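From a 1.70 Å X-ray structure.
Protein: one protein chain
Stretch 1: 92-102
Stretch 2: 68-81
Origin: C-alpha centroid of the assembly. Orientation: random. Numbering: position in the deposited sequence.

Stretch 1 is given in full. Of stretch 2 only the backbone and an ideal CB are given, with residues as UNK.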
# COMPACT_ATOMS: atom_id res chain seq x y z
N ASP A 92 4.41 -6.82 6.96
CA ASP A 92 4.78 -5.67 6.14
C ASP A 92 3.55 -4.90 5.65
O ASP A 92 3.22 -4.91 4.47
CB ASP A 92 5.67 -6.10 4.96
CG ASP A 92 6.29 -4.92 4.21
OD1 ASP A 92 6.31 -3.80 4.77
OD2 ASP A 92 6.76 -5.13 3.07
N THR A 93 2.87 -4.25 6.59
CA THR A 93 1.79 -3.33 6.29
C THR A 93 1.82 -2.24 7.34
O THR A 93 2.17 -2.50 8.49
CB THR A 93 0.40 -4.03 6.28
OG1 THR A 93 0.35 -4.98 5.22
CG2 THR A 93 -0.73 -3.02 6.08
N ALA A 94 1.48 -1.03 6.93
CA ALA A 94 1.43 0.10 7.84
C ALA A 94 0.40 1.11 7.37
O ALA A 94 -0.11 1.03 6.25
CB ALA A 94 2.81 0.73 7.96
N PHE A 95 0.08 2.06 8.24
CA PHE A 95 -0.93 3.05 7.96
C PHE A 95 -0.42 4.42 8.30
O PHE A 95 0.13 4.65 9.38
CB PHE A 95 -2.23 2.73 8.71
CG PHE A 95 -2.79 1.38 8.39
CD1 PHE A 95 -3.69 1.21 7.34
CD2 PHE A 95 -2.37 0.25 9.10
CE1 PHE A 95 -4.19 -0.05 7.02
CE2 PHE A 95 -2.85 -1.02 8.78
CZ PHE A 95 -3.77 -1.17 7.75
N ALA A 96 -0.57 5.34 7.36
CA ALA A 96 -0.19 6.71 7.57
C ALA A 96 -1.45 7.52 7.85
O ALA A 96 -2.50 7.26 7.26
CB ALA A 96 0.54 7.23 6.36
N VAL A 97 -1.35 8.49 8.75
CA VAL A 97 -2.46 9.40 9.03
C VAL A 97 -2.07 10.79 8.53
O VAL A 97 -1.04 11.34 8.93
CB VAL A 97 -2.84 9.43 10.52
CG1 VAL A 97 -3.97 10.43 10.77
CG2 VAL A 97 -3.25 8.04 10.97
N MET A 98 -2.89 11.34 7.64
CA MET A 98 -2.53 12.54 6.90
C MET A 98 -3.03 13.80 7.58
O MET A 98 -4.10 13.80 8.19
CB MET A 98 -3.09 12.47 5.47
CG MET A 98 -2.76 11.19 4.70
SD MET A 98 -0.98 10.89 4.49
CE MET A 98 -0.59 9.88 5.86
N ASN A 99 -2.24 14.87 7.49
CA ASN A 99 -2.69 16.21 7.85
C ASN A 99 -3.86 16.62 6.96
O ASN A 99 -4.03 16.09 5.86
CB ASN A 99 -1.56 17.23 7.64
CG ASN A 99 -0.50 17.15 8.71
OD1 ASN A 99 -0.77 17.28 9.90
ND2 ASN A 99 0.75 16.96 8.28
N THR A 100 -4.67 17.56 7.44
CA THR A 100 -5.66 18.20 6.58
C THR A 100 -4.95 19.03 5.51
O THR A 100 -3.84 19.52 5.73
CB THR A 100 -6.64 19.09 7.38
OG1 THR A 100 -5.90 19.97 8.23
CG2 THR A 100 -7.58 18.24 8.22
N LEU A 101 -5.58 19.15 4.35
CA LEU A 101 -5.08 20.00 3.28
C LEU A 101 -6.16 21.01 2.92
O LEU A 101 -7.27 20.63 2.55
CB LEU A 101 -4.68 19.17 2.06
CG LEU A 101 -4.04 19.91 0.88
CD1 LEU A 101 -2.62 20.37 1.22
CD2 LEU A 101 -4.02 19.02 -0.36
N ASN A 102 -5.83 22.30 3.05
CA ASN A 102 -6.78 23.38 2.82
C ASN A 102 -8.05 23.21 3.65
O ASN A 102 -9.17 23.44 3.17
CB ASN A 102 -7.11 23.52 1.32
CG ASN A 102 -5.88 23.73 0.46
OD1 ASN A 102 -4.88 24.30 0.90
ND2 ASN A 102 -5.95 23.26 -0.78
N UNK A 68 -4.21 16.12 -8.95
CA UNK A 68 -5.54 16.73 -9.12
C UNK A 68 -6.27 17.03 -7.81
O UNK A 68 -7.14 17.91 -7.78
CB UNK A 68 -6.42 15.81 -9.97
N UNK A 69 -5.92 16.31 -6.75
CA UNK A 69 -6.52 16.51 -5.43
C UNK A 69 -5.48 16.97 -4.39
O UNK A 69 -5.69 16.84 -3.19
CB UNK A 69 -7.19 15.22 -4.96
N UNK A 70 -4.37 17.52 -4.89
CA UNK A 70 -3.31 18.05 -4.04
C UNK A 70 -2.32 17.02 -3.52
O UNK A 70 -2.46 15.81 -3.77
CB UNK A 70 -3.94 18.77 -2.85
N UNK A 71 -1.32 17.51 -2.80
CA UNK A 71 -0.30 16.67 -2.18
C UNK A 71 -0.55 16.66 -0.68
O UNK A 71 -0.66 17.73 -0.06
CB UNK A 71 1.11 17.17 -2.50
N UNK A 72 -0.63 15.47 -0.10
CA UNK A 72 -1.00 15.30 1.30
C UNK A 72 0.20 14.87 2.12
O UNK A 72 0.93 13.97 1.72
CB UNK A 72 -2.13 14.28 1.44
N UNK A 73 0.40 15.51 3.27
CA UNK A 73 1.55 15.24 4.13
C UNK A 73 1.13 14.43 5.35
O UNK A 73 0.09 14.68 5.95
CB UNK A 73 2.21 16.55 4.57
N UNK A 74 1.95 13.44 5.72
CA UNK A 74 1.68 12.60 6.89
C UNK A 74 1.96 13.35 8.19
O UNK A 74 3.01 13.97 8.34
CB UNK A 74 2.52 11.32 6.83
N UNK A 75 1.01 13.28 9.12
CA UNK A 75 1.28 13.77 10.46
C UNK A 75 1.79 12.66 11.37
O UNK A 75 2.58 12.91 12.27
CB UNK A 75 0.02 14.40 11.06
N UNK A 76 1.37 11.42 11.12
CA UNK A 76 1.82 10.28 11.91
C UNK A 76 1.88 9.00 11.09
O UNK A 76 1.21 8.88 10.06
CB UNK A 76 0.90 10.08 13.11
N UNK A 77 2.69 8.05 11.54
CA UNK A 77 2.90 6.79 10.84
C UNK A 77 2.82 5.63 11.82
O UNK A 77 3.38 5.70 12.92
CB UNK A 77 4.25 6.79 10.12
N UNK A 78 2.13 4.57 11.41
CA UNK A 78 1.86 3.43 12.30
C UNK A 78 2.20 2.10 11.66
O UNK A 78 1.55 1.68 10.70
CB UNK A 78 0.39 3.43 12.72
N UNK A 79 3.21 1.44 12.20
CA UNK A 79 3.58 0.09 11.77
C UNK A 79 3.53 -0.84 12.98
O UNK A 79 3.76 -0.39 14.11
CB UNK A 79 4.97 0.07 11.13
N UNK A 80 3.24 -2.14 12.75
CA UNK A 80 3.27 -3.09 13.87
C UNK A 80 4.67 -3.21 14.45
O UNK A 80 5.66 -2.98 13.74
CB UNK A 80 2.77 -4.47 13.42
N UNK A 81 4.74 -3.54 15.74
CA UNK A 81 6.01 -3.75 16.44
C UNK A 81 6.91 -4.71 15.67
O UNK A 81 8.11 -4.48 15.53
CB UNK A 81 5.76 -4.29 17.85

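Positions 68 and 69 have nothing of stretch 1 within 5.5 Å of their ideal CB, so stretch 1 hardly constrains them; the residues are P68 and Y69.

At 70 the evidence is sharp. Phi is +83°, and an ideal CB would lie 2.5 Å from L101 CD2, a clash. Both point to glycine, and G70 is found, its CA 3.9 Å from L101 CD2.

Position 71 points its CB away, which suits a polar or long chain; it is K71.

Position 72 points toward stretch 1, its ideal CB 4.5 Å from M98 CB and 5.4 Å from L101 CD2. A large apolar or aromatic group could cover L101. W72 does so: L101 CB sits 3.6 Å from the centroid of the W72 six-membered ring, 10° off its normal, a CH-pi contact over the face. N99 O lies at the ring edge, 3.4 Å from W72 CE3.

At 73 the CB points sideways, 4.0 Å from N99 ND2, so small polar or beta-branched residues fit. It is T73, whose backbone does the bonding: N99 N donates to T73 O (2.8 Å, 158°).

The CB of 74 points away overall, yet lies 3.6 Å from M98 CE; a small apolar residue fits easily. A74 CB meets M98 CE at 3.5 Å.

At 75 the chain turns a corner, and the register shifts by one between V97 and M98, a beta bulge. V97 O accepts from the backbone N of 75 (2.8 Å) and of 76 (3.3 Å). The CA-to-CB bond of 75 points toward stretch 1, and its ideal CB is tight against N99 OD1, 3.2 Å; a long flexible chain could run on past it. K75 does, its CE 3.6 Å from V97 CG1.

Position 76 pairs with V97, whose N donates to the backbone O of 76 (2.9 Å). Its CB shares a face with V97 CB, 4.6 Å away; several residues would serve, and A76 is the smallest with a CB.

Position 77 is on the A96 face, where an apolar chain could reach the methyl: L77 CD2 lies 3.7 Å from A96 CB.

At position 78 the backbone N donates to F95 O (2.9 Å), and F95 N donates to the O of 78 (2.9 Å). Its CB shares the face of F95 and V97, favouring an aromatic or branched group. Y78 CE2 packs 3.7 Å from V97 CG2.

At 79 the ideal CB is 3.9 Å from A94 CB, suiting a small residue, A79.

At 80, phi of -63° permits proline; P80 CD lies 3.1 Å from T93 O. Position 81 is out of reach: T81.

Stretch 2, residues 68-81: PYGKWTAKALYAPT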
# COMPACT_ATOMS: atom_id res chain seq x y z
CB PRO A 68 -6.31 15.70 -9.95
CG PRO A 68 -5.59 14.41 -9.72
CD PRO A 68 -4.16 14.75 -9.50
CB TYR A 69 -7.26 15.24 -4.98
CG TYR A 69 -8.24 14.74 -6.01
CD1 TYR A 69 -9.51 15.32 -6.14
CD2 TYR A 69 -7.91 13.71 -6.88
CE1 TYR A 69 -10.41 14.88 -7.10
CE2 TYR A 69 -8.80 13.25 -7.84
CZ TYR A 69 -10.05 13.85 -7.95
OH TYR A 69 -10.94 13.40 -8.89
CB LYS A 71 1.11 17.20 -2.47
CG LYS A 71 1.50 17.22 -3.95
CD LYS A 71 2.81 17.98 -4.18
CE LYS A 71 2.65 19.48 -3.95
NZ LYS A 71 3.90 20.26 -4.19
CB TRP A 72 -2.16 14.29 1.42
CG TRP A 72 -3.41 14.77 0.73
CD1 TRP A 72 -3.64 14.81 -0.62
CD2 TRP A 72 -4.58 15.29 1.36
NE1 TRP A 72 -4.90 15.32 -0.87
CE2 TRP A 72 -5.50 15.62 0.33
CE3 TRP A 72 -4.96 15.50 2.69
CZ2 TRP A 72 -6.76 16.16 0.59
CZ3 TRP A 72 -6.22 16.04 2.95
CH2 TRP A 72 -7.10 16.36 1.91
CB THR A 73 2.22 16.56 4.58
OG1 THR A 73 2.58 17.33 3.42
CG2 THR A 73 3.48 16.29 5.41
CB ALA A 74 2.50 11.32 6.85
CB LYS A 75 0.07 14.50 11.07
CG LYS A 75 -1.14 13.65 11.34
CD LYS A 75 -2.11 14.39 12.25
CE LYS A 75 -3.27 13.49 12.62
NZ LYS A 75 -4.45 14.25 13.11
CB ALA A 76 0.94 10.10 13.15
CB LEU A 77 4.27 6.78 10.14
CG LEU A 77 4.59 7.96 9.23
CD1 LEU A 77 6.09 8.01 8.94
CD2 LEU A 77 3.77 7.90 7.94
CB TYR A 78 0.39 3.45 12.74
CG TYR A 78 0.03 4.72 13.46
CD1 TYR A 78 0.19 4.82 14.84
CD2 TYR A 78 -0.43 5.83 12.76
CE1 TYR A 78 -0.12 6.00 15.51
CE2 TYR A 78 -0.74 7.02 13.42
CZ TYR A 78 -0.58 7.10 14.79
OH TYR A 78 -0.90 8.27 15.44
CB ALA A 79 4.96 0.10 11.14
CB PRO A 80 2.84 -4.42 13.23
CG PRO A 80 2.95 -4.23 11.77
CD PRO A 80 2.77 -2.77 11.50
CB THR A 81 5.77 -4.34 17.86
OG1 THR A 81 4.81 -3.54 18.55
CG2 THR A 81 7.07 -4.36 18.66
O HOH W 1 -1.84 17.16 4.04
O HOH W 2 -5.74 14.41 10.11
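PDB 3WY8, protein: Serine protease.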